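Local atomic coordinates of alpha-Amylase (Thermotoga maritima, PDB entry 2B5D), a protein that is an alpha-amylase-type enzyme of glycosyl hydrolase family 57, a family of carbohydrate-active enzymes. Residues E314-H319 with L364-E369. Residues are numbered along the deposited sequence; the frame is centred on the assembly and turned at random.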
ATOM      1  N   GLU A 314     -42.304 -13.233  11.370  1.00 65.57           N
ATOM      2  CA  GLU A 314     -43.530 -12.645  10.891  1.00 65.49           C
ATOM      3  C   GLU A 314     -43.285 -12.009   9.540  1.00 64.04           C
ATOM      4  O   GLU A 314     -44.118 -12.118   8.645  1.00 63.70           O
ATOM      5  CB  GLU A 314     -44.074 -11.619  11.898  1.00 65.15           C
ATOM      6  CG  GLU A 314     -44.941 -12.254  12.969  1.00 66.54           C
ATOM      7  CD  GLU A 314     -45.279 -11.311  14.133  1.00 66.75           C
ATOM      8  OE1 GLU A 314     -45.350 -11.820  15.293  1.00 66.41           O
ATOM      9  OE2 GLU A 314     -45.474 -10.090  13.881  1.00 65.68           O
ATOM     10  N   ALA A 315     -42.151 -11.314   9.430  1.00 63.45           N
ATOM     11  CA  ALA A 315     -41.612 -10.825   8.157  1.00 62.38           C
ATOM     12  C   ALA A 315     -41.457 -11.936   7.108  1.00 61.79           C
ATOM     13  O   ALA A 315     -41.896 -11.734   5.989  1.00 61.71           O
ATOM     14  CB  ALA A 315     -40.286 -10.097   8.370  1.00 62.08           C
ATOM     15  N   VAL A 316     -40.891 -13.108   7.439  1.00 61.24           N
ATOM     16  CA  VAL A 316     -40.717 -14.120   6.377  1.00 61.61           C
ATOM     17  C   VAL A 316     -42.079 -14.603   5.890  1.00 62.50           C
ATOM     18  O   VAL A 316     -42.271 -14.834   4.682  1.00 62.91           O
ATOM     19  CB  VAL A 316     -39.669 -15.314   6.639  1.00 61.56           C
ATOM     20  CG1 VAL A 316     -38.730 -15.051   7.797  1.00 61.85           C
ATOM     21  CG2 VAL A 316     -40.318 -16.710   6.772  1.00 60.57           C
ATOM     22  N   GLU A 317     -43.027 -14.712   6.822  1.00 62.22           N
ATOM     23  CA  GLU A 317     -44.388 -15.149   6.504  1.00 62.35           C
ATOM     24  C   GLU A 317     -45.065 -14.188   5.507  1.00 60.93           C
ATOM     25  O   GLU A 317     -45.662 -14.615   4.539  1.00 60.91           O
ATOM     26  CB  GLU A 317     -45.208 -15.320   7.788  1.00 62.76           C
ATOM     27  CG  GLU A 317     -46.284 -16.379   7.661  1.00 67.11           C
ATOM     28  CD  GLU A 317     -45.719 -17.792   7.589  1.00 71.23           C
ATOM     29  OE1 GLU A 317     -44.842 -18.129   8.413  1.00 74.10           O
ATOM     30  OE2 GLU A 317     -46.148 -18.570   6.708  1.00 74.17           O
ATOM     31  N   GLU A 318     -44.914 -12.895   5.731  1.00 59.93           N
ATOM     32  CA  GLU A 318     -45.399 -11.878   4.813  1.00 59.48           C
ATOM     33  C   GLU A 318     -44.718 -11.875   3.457  1.00 58.66           C
ATOM     34  O   GLU A 318     -45.373 -11.726   2.426  1.00 58.03           O
ATOM     35  CB  GLU A 318     -45.146 -10.499   5.382  1.00 59.24           C
ATOM     36  CG  GLU A 318     -45.996 -10.132   6.571  1.00 62.96           C
ATOM     37  CD  GLU A 318     -45.589  -8.783   7.125  1.00 66.37           C
ATOM     38  OE1 GLU A 318     -45.842  -8.539   8.332  1.00 66.64           O
ATOM     39  OE2 GLU A 318     -45.012  -7.975   6.336  1.00 67.30           O
ATOM     40  N   HIS A 319     -43.389 -11.943   3.479  1.00 57.82           N
ATOM     41  CA  HIS A 319     -42.590 -11.894   2.268  1.00 56.95           C
ATOM     42  C   HIS A 319     -42.851 -13.122   1.405  1.00 55.64           C
ATOM     43  O   HIS A 319     -43.007 -13.005   0.199  1.00 54.91           O
ATOM     44  CB  HIS A 319     -41.090 -11.746   2.601  1.00 56.72           C
ATOM     45  CG  HIS A 319     -40.754 -10.453   3.273  1.00 56.84           C
ATOM     46  ND1 HIS A 319     -41.537  -9.324   3.146  1.00 59.48           N
ATOM     47  CD2 HIS A 319     -39.731 -10.106   4.086  1.00 55.58           C
ATOM     48  CE1 HIS A 319     -40.994  -8.331   3.829  1.00 57.92           C
ATOM     49  NE2 HIS A 319     -39.906  -8.786   4.421  1.00 55.78           N
ATOM     50  N   LEU A 364     -37.163 -19.692   2.122  1.00 53.44           N
ATOM     51  CA  LEU A 364     -37.210 -20.754   1.155  1.00 55.15           C
ATOM     52  C   LEU A 364     -38.172 -21.865   1.531  1.00 55.60           C
ATOM     53  O   LEU A 364     -38.882 -22.419   0.662  1.00 54.58           O
ATOM     54  CB  LEU A 364     -35.815 -21.315   0.867  1.00 55.15           C
ATOM     55  CG  LEU A 364     -35.396 -20.998  -0.568  1.00 58.83           C
ATOM     56  CD1 LEU A 364     -36.308 -21.753  -1.513  1.00 59.37           C
ATOM     57  CD2 LEU A 364     -35.453 -19.487  -0.927  1.00 57.27           C
ATOM     58  N   LYS A 365     -38.204 -22.177   2.823  1.00 56.14           N
ATOM     59  CA  LYS A 365     -39.011 -23.291   3.304  1.00 57.03           C
ATOM     60  C   LYS A 365     -40.493 -22.915   3.276  1.00 57.32           C
ATOM     61  O   LYS A 365     -41.340 -23.711   2.896  1.00 57.86           O
ATOM     62  CB  LYS A 365     -38.597 -23.691   4.716  1.00 57.41           C
ATOM     63  CG  LYS A 365     -39.300 -24.952   5.227  1.00 58.70           C
ATOM     64  CD  LYS A 365     -39.438 -24.871   6.730  1.00 63.72           C
ATOM     65  CE  LYS A 365     -39.856 -26.204   7.311  1.00 67.15           C
ATOM     66  NZ  LYS A 365     -40.031 -26.034   8.772  1.00 66.86           N
ATOM     67  N   ARG A 366     -40.792 -21.688   3.664  1.00 57.09           N
ATOM     68  CA  ARG A 366     -42.156 -21.239   3.685  1.00 57.50           C
ATOM     69  C   ARG A 366     -42.684 -21.071   2.283  1.00 56.60           C
ATOM     70  O   ARG A 366     -43.846 -21.369   2.040  1.00 56.80           O
ATOM     71  CB  ARG A 366     -42.327 -19.966   4.539  1.00 57.36           C
ATOM     72  CG  ARG A 366     -42.290 -20.289   6.045  1.00 61.02           C
ATOM     73  CD  ARG A 366     -43.326 -21.397   6.476  1.00 61.07           C
ATOM     74  NE  ARG A 366     -44.697 -20.899   6.308  1.00 61.95           N
ATOM     75  CZ  ARG A 366     -45.684 -21.560   5.715  1.00 62.00           C
ATOM     76  NH1 ARG A 366     -46.878 -20.991   5.611  1.00 61.14           N
ATOM     77  NH2 ARG A 366     -45.489 -22.791   5.242  1.00 62.73           N
ATOM     78  N   PHE A 367     -41.831 -20.607   1.370  1.00 56.00           N
ATOM     79  CA  PHE A 367     -42.236 -20.427  -0.020  1.00 55.45           C
ATOM     80  C   PHE A 367     -42.508 -21.770  -0.662  1.00 56.03           C
ATOM     81  O   PHE A 367     -43.454 -21.894  -1.410  1.00 56.74           O
ATOM     82  CB  PHE A 367     -41.201 -19.640  -0.811  1.00 54.59           C
ATOM     83  CG  PHE A 367     -41.558 -19.443  -2.249  1.00 52.82           C
ATOM     84  CD1 PHE A 367     -42.501 -18.497  -2.615  1.00 50.25           C
ATOM     85  CD2 PHE A 367     -40.912 -20.181  -3.253  1.00 49.03           C
ATOM     86  CE1 PHE A 367     -42.837 -18.287  -3.978  1.00 50.58           C
ATOM     87  CE2 PHE A 367     -41.226 -19.985  -4.610  1.00 48.85           C
ATOM     88  CZ  PHE A 367     -42.202 -19.039  -4.981  1.00 51.53           C
ATOM     89  N   PHE A 368     -41.699 -22.779  -0.355  1.00 56.76           N
ATOM     90  CA  PHE A 368     -41.944 -24.109  -0.897  1.00 57.83           C
ATOM     91  C   PHE A 368     -43.277 -24.651  -0.412  1.00 58.42           C
ATOM     92  O   PHE A 368     -44.073 -25.139  -1.220  1.00 59.17           O
ATOM     93  CB  PHE A 368     -40.818 -25.090  -0.567  1.00 57.53           C
ATOM     94  CG  PHE A 368     -39.555 -24.864  -1.357  1.00 58.86           C
ATOM     95  CD1 PHE A 368     -39.533 -23.992  -2.452  1.00 58.21           C
ATOM     96  CD2 PHE A 368     -38.392 -25.557  -1.033  1.00 59.98           C
ATOM     97  CE1 PHE A 368     -38.382 -23.806  -3.184  1.00 60.63           C
ATOM     98  CE2 PHE A 368     -37.229 -25.385  -1.775  1.00 60.70           C
ATOM     99  CZ  PHE A 368     -37.224 -24.512  -2.849  1.00 60.42           C
ATOM    100  N   GLU A 369     -43.528 -24.538   0.888  1.00 58.68           N
ATOM    101  CA  GLU A 369     -44.758 -25.070   1.479  1.00 59.78           C
ATOM    102  C   GLU A 369     -45.992 -24.386   0.905  1.00 59.38           C
ATOM    103  O   GLU A 369     -47.007 -25.030   0.654  1.00 60.12           O
ATOM    104  CB  GLU A 369     -44.725 -24.999   3.015  1.00 59.47           C
ATOM    105  CG  GLU A 369     -43.676 -25.915   3.632  1.00 59.50           C
ATOM    106  CD  GLU A 369     -43.493 -25.749   5.143  1.00 61.48           C
ATOM    107  OE1 GLU A 369     -43.757 -24.644   5.712  1.00 62.61           O
ATOM    108  OE2 GLU A 369     -43.080 -26.757   5.771  1.00 65.67           O
TER
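Glu317 and Arg366 join helix 309-338 to helix 360-373 through a salt bridge. The grip is side-on, with two guanidinium nitrogens sharing one carboxylate oxygen. Glu317 OE2 takes a bond from Arg366 NE at 2.8 Å, on its syn lone pair. It takes another from Arg366 NH1, also 2.8 Å, nearly along the C-O axis. Both bonds are bent, at 146° and 143°, yet OE2 lies in the guanidinium plane. Glu317 OE1 adds only a weak bond from Arg366 NE at 3.5 Å. The Glu317 chain leaves with CG anti to the backbone N (chi1 -150°) and bends at chi2, which carries its carboxylate across to the arginine.

The other end of the guanidinium is held within its own helix: Arg366 NH2 donates to Glu369 OE1 at 2.6 Å. Arg321 also pairs with Glu317 OE2, so two arginines would favour the ionised form of that carboxylate.

The tight part of the contact is this polar, partly exposed edge. The apolar part is looser: buried Val316 meets the arginine stem with CG2 4.2 Å from Arg366 CG. Deeper in, Phe367 and Phe368 reach strand 3-11. The arrangement is an interhelical salt-bridge network beside the mostly parallel sheet of this family 57 glycoside hydrolase fold.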